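PDB 1Z05: transcriptional regulator, ROK family from Vibrio cholerae O1 biovar eltor, which probably binds DNA as a zinc-containing transcriptional regulator of carbohydrate metabolism, being a homologue of the Escherichia coli Mlc protein. Local coordinates for residues 299-312 against 326-340. Sequence-based numbering, arbitrary orientation.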
loop_
_atom_site.group_PDB
_atom_site.type_symbol
_atom_site.label_atom_id
_atom_site.label_comp_id
_atom_site.label_asym_id
_atom_site.label_seq_id
_atom_site.Cartn_x
_atom_site.Cartn_y
_atom_site.Cartn_z
ATOM N N GLN A 299 -1.555 -31.610 -14.771
ATOM C CA GLN A 299 -1.661 -31.355 -16.210
ATOM C C GLN A 299 -0.770 -32.313 -16.991
ATOM O O GLN A 299 -1.196 -32.906 -17.979
ATOM C CB GLN A 299 -1.259 -29.918 -16.542
ATOM C CG GLN A 299 -2.374 -28.897 -16.393
ATOM C CD GLN A 299 -1.860 -27.472 -16.471
ATOM O OE1 GLN A 299 -1.053 -27.137 -17.344
ATOM N NE2 GLN A 299 -2.327 -26.623 -15.558
ATOM N N VAL A 300 0.466 -32.447 -16.524
ATOM C CA VAL A 300 1.451 -33.345 -17.112
ATOM C C VAL A 300 0.913 -34.777 -17.068
ATOM O O VAL A 300 0.896 -35.466 -18.083
ATOM C CB VAL A 300 2.815 -33.221 -16.369
ATOM C CG1 VAL A 300 3.786 -34.329 -16.785
ATOM C CG2 VAL A 300 3.426 -31.853 -16.628
ATOM N N THR A 301 0.436 -35.197 -15.897
ATOM C CA THR A 301 -0.163 -36.524 -15.730
ATOM C C THR A 301 -1.331 -36.758 -16.689
ATOM O O THR A 301 -1.430 -37.825 -17.275
ATOM C CB THR A 301 -0.628 -36.766 -14.269
ATOM O OG1 THR A 301 0.460 -36.513 -13.376
ATOM C CG2 THR A 301 -1.098 -38.193 -14.072
ATOM N N ALA A 302 -2.203 -35.766 -16.852
ATOM C CA ALA A 302 -3.369 -35.915 -17.739
ATOM C C ALA A 302 -2.985 -36.032 -19.220
ATOM O O ALA A 302 -3.549 -36.837 -19.954
ATOM C CB ALA A 302 -4.360 -34.759 -17.531
ATOM N N ARG A 303 -2.016 -35.236 -19.657
ATOM C CA ARG A 303 -1.640 -35.220 -21.080
ATOM C C ARG A 303 -0.905 -36.501 -21.483
ATOM O O ARG A 303 -1.081 -36.998 -22.598
ATOM C CB ARG A 303 -0.835 -33.958 -21.407
ATOM C CG ARG A 303 -1.651 -32.666 -21.237
ATOM C CD ARG A 303 -0.831 -31.386 -21.449
ATOM N NE ARG A 303 -0.448 -31.267 -22.852
ATOM C CZ ARG A 303 0.075 -30.184 -23.419
ATOM N NH1 ARG A 303 0.278 -29.079 -22.709
ATOM N NH2 ARG A 303 0.388 -30.215 -24.714
ATOM N N ILE A 304 -0.110 -37.043 -20.563
ATOM C CA ILE A 304 0.553 -38.343 -20.772
ATOM C C ILE A 304 -0.457 -39.504 -20.825
ATOM O O ILE A 304 -0.322 -40.413 -21.662
ATOM C CB ILE A 304 1.685 -38.588 -19.730
ATOM C CG1 ILE A 304 2.889 -37.698 -20.058
ATOM C CG2 ILE A 304 2.112 -40.055 -19.696
ATOM C CD1 ILE A 304 3.830 -37.455 -18.896
ATOM N N GLN A 305 -1.454 -39.464 -19.937
ATOM C CA GLN A 305 -2.528 -40.464 -19.903
ATOM C C GLN A 305 -3.341 -40.434 -21.197
ATOM O O GLN A 305 -3.799 -41.477 -21.677
ATOM C CB GLN A 305 -3.421 -40.252 -18.668
ATOM C CG GLN A 305 -4.695 -41.120 -18.586
ATOM C CD GLN A 305 -4.428 -42.614 -18.384
ATOM O OE1 GLN A 305 -3.528 -43.013 -17.638
ATOM N NE2 GLN A 305 -5.228 -43.445 -19.043
ATOM N N ALA A 306 -3.483 -39.241 -21.776
ATOM C CA ALA A 306 -4.206 -39.064 -23.037
ATOM C C ALA A 306 -3.365 -39.476 -24.252
ATOM O O ALA A 306 -3.861 -39.506 -25.378
ATOM C CB ALA A 306 -4.689 -37.630 -23.173
ATOM N N GLY A 307 -2.095 -39.798 -24.013
ATOM C CA GLY A 307 -1.244 -40.391 -25.036
ATOM C C GLY A 307 -0.276 -39.430 -25.708
ATOM O O GLY A 307 0.279 -39.751 -26.747
ATOM N N GLU A 308 -0.072 -38.254 -25.117
ATOM C CA GLU A 308 0.904 -37.299 -25.644
ATOM C C GLU A 308 2.326 -37.761 -25.333
ATOM O O GLU A 308 2.621 -38.095 -24.190
ATOM C CB GLU A 308 0.660 -35.885 -25.100
ATOM C CG GLU A 308 -0.627 -35.258 -25.626
ATOM C CD GLU A 308 -0.746 -33.780 -25.291
ATOM O OE1 GLU A 308 0.195 -33.008 -25.601
ATOM O OE2 GLU A 308 -1.798 -33.390 -24.741
ATOM N N PRO A 309 3.214 -37.775 -26.354
ATOM C CA PRO A 309 4.561 -38.308 -26.145
ATOM C C PRO A 309 5.433 -37.404 -25.274
ATOM O O PRO A 309 5.319 -36.172 -25.331
ATOM C CB PRO A 309 5.122 -38.420 -27.567
ATOM C CG PRO A 309 4.375 -37.422 -28.350
ATOM C CD PRO A 309 3.017 -37.295 -27.734
ATOM N N SER A 310 6.284 -38.019 -24.458
ATOM C CA SER A 310 7.164 -37.272 -23.565
ATOM C C SER A 310 8.210 -38.192 -22.986
ATOM O O SER A 310 7.970 -39.391 -22.825
ATOM C CB SER A 310 6.371 -36.637 -22.412
ATOM O OG SER A 310 7.224 -35.943 -21.508
ATOM N N CYS A 311 9.359 -37.614 -22.648
ATOM C CA CYS A 311 10.405 -38.319 -21.922
ATOM C C CYS A 311 9.991 -38.594 -20.467
ATOM O O CYS A 311 10.639 -39.373 -19.771
ATOM C CB CYS A 311 11.712 -37.521 -21.967
ATOM S SG CYS A 311 11.691 -35.943 -21.075
ATOM N N LEU A 312 8.918 -37.942 -20.018
ATOM C CA LEU A 312 8.363 -38.155 -18.686
ATOM C C LEU A 312 7.350 -39.306 -18.620
ATOM O O LEU A 312 6.882 -39.651 -17.534
ATOM C CB LEU A 312 7.705 -36.863 -18.169
ATOM C CG LEU A 312 8.581 -35.629 -17.915
ATOM C CD1 LEU A 312 7.739 -34.360 -17.798
ATOM C CD2 LEU A 312 9.465 -35.800 -16.677
ATOM N N ALA A 326 13.041 -31.530 -17.690
ATOM C CA ALA A 326 12.615 -32.024 -18.998
ATOM C C ALA A 326 12.454 -30.866 -19.985
ATOM O O ALA A 326 12.920 -30.946 -21.125
ATOM C CB ALA A 326 11.328 -32.829 -18.882
ATOM N N ALA A 327 11.805 -29.796 -19.532
ATOM C CA ALA A 327 11.591 -28.588 -20.333
ATOM C C ALA A 327 12.913 -27.924 -20.708
ATOM O O ALA A 327 13.164 -27.653 -21.882
ATOM C CB ALA A 327 10.706 -27.618 -19.597
ATOM N N ALA A 328 13.759 -27.686 -19.705
ATOM C CA ALA A 328 15.108 -27.164 -19.924
ATOM C C ALA A 328 15.899 -28.012 -20.914
ATOM O O ALA A 328 16.679 -27.477 -21.702
ATOM C CB ALA A 328 15.862 -27.035 -18.596
ATOM N N ASP A 329 15.679 -29.324 -20.888
ATOM C CA ASP A 329 16.395 -30.251 -21.769
ATOM C C ASP A 329 15.672 -30.497 -23.104
ATOM O O ASP A 329 16.081 -31.349 -23.896
ATOM C CB ASP A 329 16.656 -31.576 -21.050
ATOM C CG ASP A 329 18.085 -32.081 -21.242
ATOM O OD1 ASP A 329 18.468 -32.404 -22.391
ATOM O OD2 ASP A 329 18.824 -32.162 -20.234
ATOM N N GLY A 330 14.589 -29.758 -23.338
ATOM C CA GLY A 330 13.940 -29.729 -24.649
ATOM C C GLY A 330 12.753 -30.645 -24.897
ATOM O O GLY A 330 12.352 -30.828 -26.052
ATOM N N ASP A 331 12.184 -31.224 -23.840
ATOM C CA ASP A 331 11.011 -32.094 -24.007
ATOM C C ASP A 331 9.807 -31.250 -24.423
ATOM O O ASP A 331 9.384 -30.381 -23.667
ATOM C CB ASP A 331 10.694 -32.882 -22.727
ATOM C CG ASP A 331 9.495 -33.798 -22.896
ATOM O OD1 ASP A 331 9.561 -34.729 -23.730
ATOM O OD2 ASP A 331 8.476 -33.576 -22.205
ATOM N N PRO A 332 9.272 -31.486 -25.636
ATOM C CA PRO A 332 8.173 -30.670 -26.170
ATOM C C PRO A 332 6.974 -30.535 -25.229
ATOM O O PRO A 332 6.455 -29.430 -25.057
ATOM C CB PRO A 332 7.775 -31.418 -27.445
ATOM C CG PRO A 332 9.045 -32.077 -27.884
ATOM C CD PRO A 332 9.708 -32.512 -26.610
ATOM N N LEU A 333 6.544 -31.638 -24.625
ATOM C CA LEU A 333 5.423 -31.597 -23.676
ATOM C C LEU A 333 5.702 -30.716 -22.447
ATOM O O LEU A 333 4.895 -29.858 -22.104
ATOM C CB LEU A 333 4.980 -33.007 -23.261
ATOM C CG LEU A 333 3.829 -33.084 -22.234
ATOM C CD1 LEU A 333 2.593 -32.418 -22.783
ATOM C CD2 LEU A 333 3.519 -34.527 -21.856
ATOM N N ALA A 334 6.847 -30.925 -21.803
ATOM C CA ALA A 334 7.238 -30.143 -20.632
ATOM C C ALA A 334 7.422 -28.667 -20.982
ATOM O O ALA A 334 7.001 -27.790 -20.233
ATOM C CB ALA A 334 8.508 -30.715 -20.017
ATOM N N VAL A 335 8.051 -28.393 -22.124
ATOM C CA VAL A 335 8.153 -27.028 -22.639
ATOM C C VAL A 335 6.759 -26.408 -22.769
ATOM O O VAL A 335 6.512 -25.308 -22.270
ATOM C CB VAL A 335 8.908 -26.978 -24.000
ATOM C CG1 VAL A 335 8.753 -25.604 -24.678
ATOM C CG2 VAL A 335 10.390 -27.327 -23.817
ATOM N N ASP A 336 5.843 -27.121 -23.413
ATOM C CA ASP A 336 4.478 -26.613 -23.601
ATOM C C ASP A 336 3.728 -26.350 -22.282
ATOM O O ASP A 336 2.996 -25.358 -22.152
ATOM C CB ASP A 336 3.673 -27.572 -24.479
ATOM C CG ASP A 336 2.442 -26.911 -25.076
ATOM O OD1 ASP A 336 2.600 -25.924 -25.848
ATOM O OD2 ASP A 336 1.318 -27.384 -24.776
ATOM N N VAL A 337 3.905 -27.247 -21.321
ATOM C CA VAL A 337 3.327 -27.086 -19.980
ATOM C C VAL A 337 3.890 -25.834 -19.275
ATOM O O VAL A 337 3.134 -25.041 -18.712
ATOM C CB VAL A 337 3.532 -28.370 -19.129
ATOM C CG1 VAL A 337 3.158 -28.145 -17.657
ATOM C CG2 VAL A 337 2.722 -29.529 -19.709
ATOM N N ILE A 338 5.204 -25.644 -19.325
ATOM C CA ILE A 338 5.828 -24.443 -18.740
ATOM C C ILE A 338 5.397 -23.134 -19.424
ATOM O O ILE A 338 5.223 -22.095 -18.759
ATOM C CB ILE A 338 7.387 -24.570 -18.680
ATOM C CG1 ILE A 338 7.807 -25.704 -17.723
ATOM C CG2 ILE A 338 8.041 -23.259 -18.248
ATOM C CD1 ILE A 338 7.119 -25.670 -16.362
ATOM N N GLN A 339 5.247 -23.171 -20.748
ATOM C CA GLN A 339 4.795 -21.990 -21.500
ATOM C C GLN A 339 3.366 -21.616 -21.120
ATOM O O GLN A 339 3.078 -20.445 -20.895
ATOM C CB GLN A 339 4.965 -22.174 -23.021
ATOM C CG GLN A 339 6.427 -22.188 -23.449
ATOM C CD GLN A 339 6.627 -22.577 -24.903
ATOM O OE1 GLN A 339 5.768 -23.220 -25.515
ATOM N NE2 GLN A 339 7.772 -22.198 -25.458
ATOM N N GLN A 340 2.489 -22.611 -21.025
ATOM C CA GLN A 340 1.112 -22.391 -20.586
ATOM C C GLN A 340 1.044 -21.784 -19.177
ATOM O O GLN A 340 0.256 -20.875 -18.924
ATOM C CB GLN A 340 0.322 -23.700 -20.644
ATOM C CG GLN A 340 -1.162 -23.536 -20.376
ATOM C CD GLN A 340 -1.921 -24.851 -20.433
ATOM O OE1 GLN A 340 -1.746 -25.649 -21.355
ATOM N NE2 GLN A 340 -2.778 -25.075 -19.444
HETATM O O HOH W 1 0.813 -25.457 -17.621
HETATM O O HOH W 2 -0.841 -28.092 -20.155
HETATM O O HOH W 3 -1.318 -24.049 -16.611
HETATM O O HOH W 4 7.338 -34.381 -25.364
#
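Asp331 OD2 is gripped from opposite faces of its carboxylate plane: Ser310 OG donates to it over 2.8 Å from the segment that follows helix 299-305, and Ala334 N reaches it from the first turn of helix 332-340. Asp331 is the N-cap residue of that helix, and the bond from Ala334 N is its capping bond, while its other oxygen, OD1, receives Cys311 N from above the plane in a nearly straight bond (169°). Ser310 OG also accepts from Leu312 N, an ST turn, so one hydroxyl links the ST turn to the cap. A water bound to Pro309 O, Asp331 OD1 and Leu333 N closes this end.

Beyond the cap, helices 299-305 and 332-340 run roughly antiparallel, their axes at 138° and 10.8 Å apart, in a helical part of the ROK fold remote from the centre of the chain. Arg303 fits as a knob among Leu333, Asp336, Val337 and Gln340. A bend at chi3 turns its guanidinium between two acids, with which it forms a salt-bridge network: NE and NH2 take one oxygen each of Glu308, whereas NH1 and NH2 converge on Asp336 OD2, 2.9 Å from NH1. The Asp336 carboxylate stands almost perpendicular to the guanidinium, at 86°. With its rotation fixed by both acids, the guanidinium lays one face on Leu333 CD1, 3.3 Å from Arg303 NE. The other methyl of Leu333, CD2, packs on Ser310 CB and Ile304 CG1.

Val300 CG2 meets Val337 CG1 at 3.9 Å, and Val300 also touches Ile323 of helix 320-328. At the far end the amides of Gln299 and Gln340 lie nearly parallel, joined through a water that donates to Gln299 OE1 and Gln340 OE1 and accepts from Arg303 NH1 at 3.0 Å.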